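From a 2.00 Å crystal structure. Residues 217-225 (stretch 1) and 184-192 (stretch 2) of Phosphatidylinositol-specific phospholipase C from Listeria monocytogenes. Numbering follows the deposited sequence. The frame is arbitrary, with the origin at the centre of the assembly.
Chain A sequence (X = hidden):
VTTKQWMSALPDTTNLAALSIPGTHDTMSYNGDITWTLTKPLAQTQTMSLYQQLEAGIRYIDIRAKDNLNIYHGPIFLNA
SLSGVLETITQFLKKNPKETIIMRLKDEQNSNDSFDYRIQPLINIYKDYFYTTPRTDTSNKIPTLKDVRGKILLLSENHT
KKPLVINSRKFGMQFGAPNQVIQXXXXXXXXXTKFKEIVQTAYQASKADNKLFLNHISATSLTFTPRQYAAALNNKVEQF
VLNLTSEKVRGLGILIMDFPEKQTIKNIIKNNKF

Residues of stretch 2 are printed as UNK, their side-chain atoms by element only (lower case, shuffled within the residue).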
ATOM      1  N   ILE A 217     -10.465  -0.765   2.410  1.00 13.46           N
ATOM      2  CA  ILE A 217     -11.534  -0.242   3.248  1.00 14.97           C
ATOM      3  C   ILE A 217     -12.181   0.921   2.459  1.00 21.70           C
ATOM      4  O   ILE A 217     -13.359   1.238   2.636  1.00 12.72           O
ATOM      5  CB  ILE A 217     -10.971   0.327   4.580  1.00 17.98           C
ATOM      6  CG1 ILE A 217     -10.028  -0.677   5.249  1.00  7.75           C
ATOM      7  CG2 ILE A 217     -12.098   0.734   5.508  1.00  6.27           C
ATOM      8  CD1 ILE A 217     -10.682  -1.928   5.715  1.00 17.22           C
ATOM      9  N   SER A 218     -11.400   1.520   1.558  1.00 16.55           N
ATOM     10  CA  SER A 218     -11.824   2.649   0.731  1.00 10.96           C
ATOM     11  C   SER A 218     -12.909   2.380  -0.320  1.00 14.34           C
ATOM     12  O   SER A 218     -13.049   1.265  -0.822  1.00 12.54           O
ATOM     13  CB  SER A 218     -10.599   3.254   0.045  1.00 18.41           C
ATOM     14  OG  SER A 218      -9.839   2.247  -0.606  1.00 15.59           O
ATOM     15  N   ALA A 219     -13.640   3.435  -0.675  1.00  9.95           N
ATOM     16  CA  ALA A 219     -14.705   3.361  -1.671  1.00 16.34           C
ATOM     17  C   ALA A 219     -15.148   4.768  -2.094  1.00 20.43           C
ATOM     18  O   ALA A 219     -14.827   5.752  -1.428  1.00 22.47           O
ATOM     19  CB  ALA A 219     -15.883   2.591  -1.116  1.00  5.92           C
ATOM     20  N   THR A 220     -15.861   4.854  -3.217  1.00 20.41           N
ATOM     21  CA  THR A 220     -16.373   6.128  -3.728  1.00 19.10           C
ATOM     22  C   THR A 220     -17.781   5.888  -4.217  1.00 26.56           C
ATOM     23  O   THR A 220     -18.152   4.758  -4.528  1.00 20.99           O
ATOM     24  CB  THR A 220     -15.623   6.654  -4.964  1.00 22.07           C
ATOM     25  OG1 THR A 220     -14.318   6.073  -5.043  1.00 35.93           O
ATOM     26  CG2 THR A 220     -15.501   8.159  -4.885  1.00 22.79           C
ATOM     27  N   SER A 221     -18.529   6.976  -4.354  1.00 21.39           N
ATOM     28  CA  SER A 221     -19.905   6.935  -4.818  1.00 20.81           C
ATOM     29  C   SER A 221     -20.249   8.329  -5.321  1.00 20.34           C
ATOM     30  O   SER A 221     -19.574   9.308  -4.973  1.00 25.65           O
ATOM     31  CB  SER A 221     -20.832   6.550  -3.664  1.00 21.66           C
ATOM     32  OG  SER A 221     -22.189   6.646  -4.043  1.00 30.44           O
ATOM     33  N   LEU A 222     -21.264   8.411  -6.178  1.00 21.98           N
ATOM     34  CA  LEU A 222     -21.708   9.695  -6.709  1.00 24.79           C
ATOM     35  C   LEU A 222     -22.324  10.503  -5.575  1.00 28.35           C
ATOM     36  O   LEU A 222     -22.154  11.720  -5.504  1.00 33.11           O
ATOM     37  CB  LEU A 222     -22.760   9.497  -7.804  1.00 30.07           C
ATOM     38  CG  LEU A 222     -22.371   8.695  -9.047  1.00 35.90           C
ATOM     39  CD1 LEU A 222     -23.568   8.591  -9.969  1.00 38.47           C
ATOM     40  CD2 LEU A 222     -21.207   9.348  -9.766  1.00 35.94           C
ATOM     41  N   THR A 223     -22.991   9.797  -4.664  1.00 27.07           N
ATOM     42  CA  THR A 223     -23.666  10.412  -3.528  1.00 28.78           C
ATOM     43  C   THR A 223     -22.968  10.223  -2.181  1.00 30.51           C
ATOM     44  O   THR A 223     -23.512  10.602  -1.143  1.00 32.74           O
ATOM     45  CB  THR A 223     -25.124   9.901  -3.423  1.00 35.15           C
ATOM     46  OG1 THR A 223     -25.129   8.478  -3.253  1.00 37.48           O
ATOM     47  CG2 THR A 223     -25.898  10.252  -4.689  1.00 32.44           C
ATOM     48  N   PHE A 224     -21.767   9.645  -2.199  1.00 29.44           N
ATOM     49  CA  PHE A 224     -20.994   9.412  -0.973  1.00 24.07           C
ATOM     50  C   PHE A 224     -19.511   9.592  -1.295  1.00 23.11           C
ATOM     51  O   PHE A 224     -18.981   8.935  -2.186  1.00 22.94           O
ATOM     52  CB  PHE A 224     -21.254   8.000  -0.453  1.00 23.95           C
ATOM     53  CG  PHE A 224     -21.536   7.933   1.017  1.00 19.06           C
ATOM     54  CD1 PHE A 224     -22.465   8.783   1.601  1.00 26.34           C
ATOM     55  CD2 PHE A 224     -20.883   7.006   1.820  1.00 21.14           C
ATOM     56  CE1 PHE A 224     -22.738   8.713   2.966  1.00 14.92           C
ATOM     57  CE2 PHE A 224     -21.146   6.925   3.181  1.00 16.64           C
ATOM     58  CZ  PHE A 224     -22.076   7.779   3.756  1.00 26.54           C
ATOM     59  N   THR A 225     -18.857  10.507  -0.590  1.00 18.84           N
ATOM     60  CA  THR A 225     -17.446  10.796  -0.821  1.00 19.81           C
ATOM     61  C   THR A 225     -16.504   9.881  -0.041  1.00 22.90           C
ATOM     62  O   THR A 225     -16.922   9.223   0.911  1.00 21.69           O
ATOM     63  CB  THR A 225     -17.107  12.256  -0.431  1.00 18.78           C
ATOM     64  OG1 THR A 225     -17.234  12.423   0.990  1.00 15.58           O
ATOM     65  CG2 THR A 225     -18.029  13.225  -1.142  1.00 21.14           C
ATOM     66  N   UNK A 184     -11.251  -5.074  -3.786  1.00 17.87           N
ATOM     67  CA  UNK A 184     -11.294  -3.686  -4.209  1.00 15.44           C
ATOM     68  C   UNK A 184     -12.655  -3.312  -4.776  1.00 17.29           C
ATOM     69  O   UNK A 184     -12.762  -2.831  -5.907  1.00 20.72           O
ATOM     70  c   UNK A 184     -10.194  -3.421  -5.238  1.00 18.84           C
ATOM     71  o   UNK A 184      -9.408  -1.616  -6.563  1.00 29.81           O
ATOM     72  o   UNK A 184     -10.362  -1.105  -4.663  1.00 21.89           O
ATOM     73  c   UNK A 184      -9.979  -1.940  -5.505  1.00 18.63           C
ATOM     74  N   UNK A 185     -13.699  -3.554  -3.993  1.00 16.58           N
ATOM     75  CA  UNK A 185     -15.055  -3.207  -4.398  1.00 14.15           C
ATOM     76  C   UNK A 185     -15.249  -1.730  -4.025  1.00 19.33           C
ATOM     77  O   UNK A 185     -15.769  -1.398  -2.949  1.00 17.95           O
ATOM     78  o   UNK A 185     -17.777  -3.309  -5.130  1.00 26.25           O
ATOM     79  c   UNK A 185     -16.062  -4.097  -3.666  1.00 15.62           C
ATOM     80  c   UNK A 185     -17.501  -3.748  -3.994  1.00 20.02           C
ATOM     81  o   UNK A 185     -18.363  -3.908  -3.107  1.00 23.41           O
ATOM     82  N   UNK A 186     -14.803  -0.847  -4.912  1.00 10.33           N
ATOM     83  CA  UNK A 186     -14.887   0.593  -4.670  1.00 21.69           C
ATOM     84  C   UNK A 186     -16.119   1.276  -5.269  1.00 24.10           C
ATOM     85  O   UNK A 186     -16.550   2.319  -4.771  1.00 31.73           O
ATOM     86  c   UNK A 186     -13.473   1.036  -9.529  1.00 43.17           C
ATOM     87  c   UNK A 186     -12.936   0.013  -8.756  1.00 39.54           C
ATOM     88  c   UNK A 186     -12.972   0.106  -7.361  1.00 34.13           C
ATOM     89  c   UNK A 186     -14.068   2.231  -7.525  1.00 36.46           C
ATOM     90  c   UNK A 186     -13.634   1.283  -5.221  1.00 22.71           C
ATOM     91  c   UNK A 186     -13.541   1.213  -6.727  1.00 31.92           C
ATOM     92  c   UNK A 186     -14.039   2.147  -8.920  1.00 42.95           C
ATOM     93  o   UNK A 186     -13.458   0.949 -10.906  1.00 50.67           O
ATOM     94  N   UNK A 187     -16.673   0.687  -6.328  1.00 24.62           N
ATOM     95  CA  UNK A 187     -17.819   1.265  -7.034  1.00 26.98           C
ATOM     96  C   UNK A 187     -19.159   1.346  -6.294  1.00 24.85           C
ATOM     97  O   UNK A 187     -20.036   0.501  -6.465  1.00 30.97           O
ATOM     98  n   UNK A 187     -19.223   0.831 -10.462  1.00 47.19           N
ATOM     99  o   UNK A 187     -18.776   2.675  -9.259  1.00 37.80           O
ATOM    100  c   UNK A 187     -18.000   0.574  -8.390  1.00 32.70           C
ATOM    101  c   UNK A 187     -18.706   1.453  -9.409  1.00 41.13           C
ATOM    102  N   UNK A 188     -19.296   2.397  -5.490  1.00 23.75           N
ATOM    103  CA  UNK A 188     -20.507   2.664  -4.734  1.00 23.80           C
ATOM    104  C   UNK A 188     -21.206   1.563  -3.958  1.00 28.27           C
ATOM    105  O   UNK A 188     -22.416   1.406  -4.105  1.00 29.42           O
ATOM    106  N   UNK A 189     -20.496   0.779  -3.133  1.00 24.65           N
ATOM    107  CA  UNK A 189     -21.187  -0.272  -2.385  1.00 21.56           C
ATOM    108  C   UNK A 189     -21.857   0.342  -1.156  1.00 23.03           C
ATOM    109  O   UNK A 189     -21.498   1.443  -0.746  1.00 22.62           O
ATOM    110  c   UNK A 189     -20.037  -1.182  -1.966  1.00 17.28           C
ATOM    111  c   UNK A 189     -19.040   0.719  -2.897  1.00 19.41           C
ATOM    112  c   UNK A 189     -18.942  -0.206  -1.712  1.00 15.47           C
ATOM    113  N   UNK A 190     -22.861  -0.330  -0.602  1.00 20.25           N
ATOM    114  CA  UNK A 190     -23.501   0.174   0.605  1.00 16.57           C
ATOM    115  C   UNK A 190     -22.509  -0.081   1.740  1.00 16.09           C
ATOM    116  O   UNK A 190     -21.669  -0.973   1.646  1.00 20.08           O
ATOM    117  o   UNK A 190     -24.564  -1.942   1.086  1.00 26.84           O
ATOM    118  c   UNK A 190     -24.808  -0.568   0.876  1.00 20.35           C
ATOM    119  N   UNK A 191     -22.583   0.718   2.797  1.00 21.20           N
ATOM    120  CA  UNK A 191     -21.685   0.552   3.929  1.00 18.45           C
ATOM    121  C   UNK A 191     -21.767  -0.867   4.507  1.00 23.09           C
ATOM    122  O   UNK A 191     -20.740  -1.473   4.793  1.00 22.82           O
ATOM    123  c   UNK A 191     -21.662   2.995   4.467  1.00 16.39           C
ATOM    124  c   UNK A 191     -21.982   1.611   5.012  1.00 18.93           C
ATOM    125  c   UNK A 191     -21.177   1.341   6.273  1.00 18.04           C
ATOM    126  N   UNK A 192     -22.983  -1.406   4.623  1.00 19.62           N
ATOM    127  CA  UNK A 192     -23.210  -2.756   5.152  1.00 19.92           C
ATOM    128  C   UNK A 192     -22.513  -3.818   4.300  1.00 17.02           C
ATOM    129  O   UNK A 192     -21.784  -4.661   4.819  1.00 21.88           O
ATOM    130  c   UNK A 192     -25.295  -3.102   6.678  1.00 43.22           C
ATOM    131  n   UNK A 192     -25.287  -5.764   9.601  1.00 38.07           N
ATOM    132  c   UNK A 192     -25.619  -4.509   8.837  1.00 59.26           C
ATOM    133  c   UNK A 192     -24.718  -3.057   5.244  1.00 23.32           C
ATOM    134  c   UNK A 192     -25.135  -4.489   7.357  1.00 59.30           C
TER
HETATM  135  O   HOH W   1     -12.274  -0.768  -2.827  1.00 17.88           O
HETATM  136  O   HOH W   2     -10.530   1.652  -3.201  1.00 21.85           O

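Position 184 carries two carbons, the second bearing two oxygens. This is a short carboxylate, hence aspartate, D184. It makes no direct contact with stretch 1, but water 1 lies 2.7 Å from D184 OD1 and 3.0 Å from S218 O, in reach to bridge them. Water 2 lies 3.1 Å from D184 OD1 and 2.8 Å from S218 OG, so two waters lie between D184 and S218.

Position 185 repeats the pattern of two carbons and a terminal pair of oxygens. Its side chain stays 6.8 Å or more from stretch 1, and only the backbone comes near, O lying 4.4 Å from the CB of A219. The atoms give aspartate, D185.

At position 186 one carbon leads to a six-carbon ring bearing one oxygen, the signature of tyrosine, Y186. CB starts sideways to stretch 1 and the end of the side chain leads away; the hydrogen bond to stretch 1 is made by the backbone: T220 N donates to Y186 O at 3.1 Å with a nearly straight angle of 177°.

Position 187 has two carbons, the second bonded to one oxygen and one nitrogen. That is a carboxamide on a short stem, asparagine, N187. CB points away from stretch 1, and the residue buries almost nothing there, although its backbone is bridged with that of T220, CA to CA 6.1 Å.

Position 188 has no side-chain atoms, so it is glycine, G188. Its phi of 46° by itself favours glycine. The backbone N donates to T220 O at 2.8 Å, and CA packs 4.0 Å from S221 CB.

Position 189 has three carbons that close a ring onto the backbone N, which defines proline, P189. CD lies 4.1 Å from A219 CB, an apolar contact.

Position 190 shows one carbon and one oxygen, a serine, S190. CB points away from stretch 1; the hydroxyl caps a backbone N just past the stretch, at the start of a helix.

Position 191 has one carbon carrying two more, a beta-branched valine, V191. CG2 approaches F224 CE2 at 4.2 Å, oblique to the ring.

Position 192 has four carbons in a row ending in nitrogen: lysine, K192, out of reach of stretch 1.

The contact, burying 272 Å² in all, centres on T220, whose N and O bond to Y186 and G188 in a single bridge. Y186 O lies 2.9 Å from T220 O, two acceptors that do not bond; G188 N lies 2.8 Å from each, donating to T220 O and weakly to Y186 O. Apolar contacts at A219 and F224 add packing, and water lies between S218 and D184.

Stretch 2 184-192: DDYNGPSVK
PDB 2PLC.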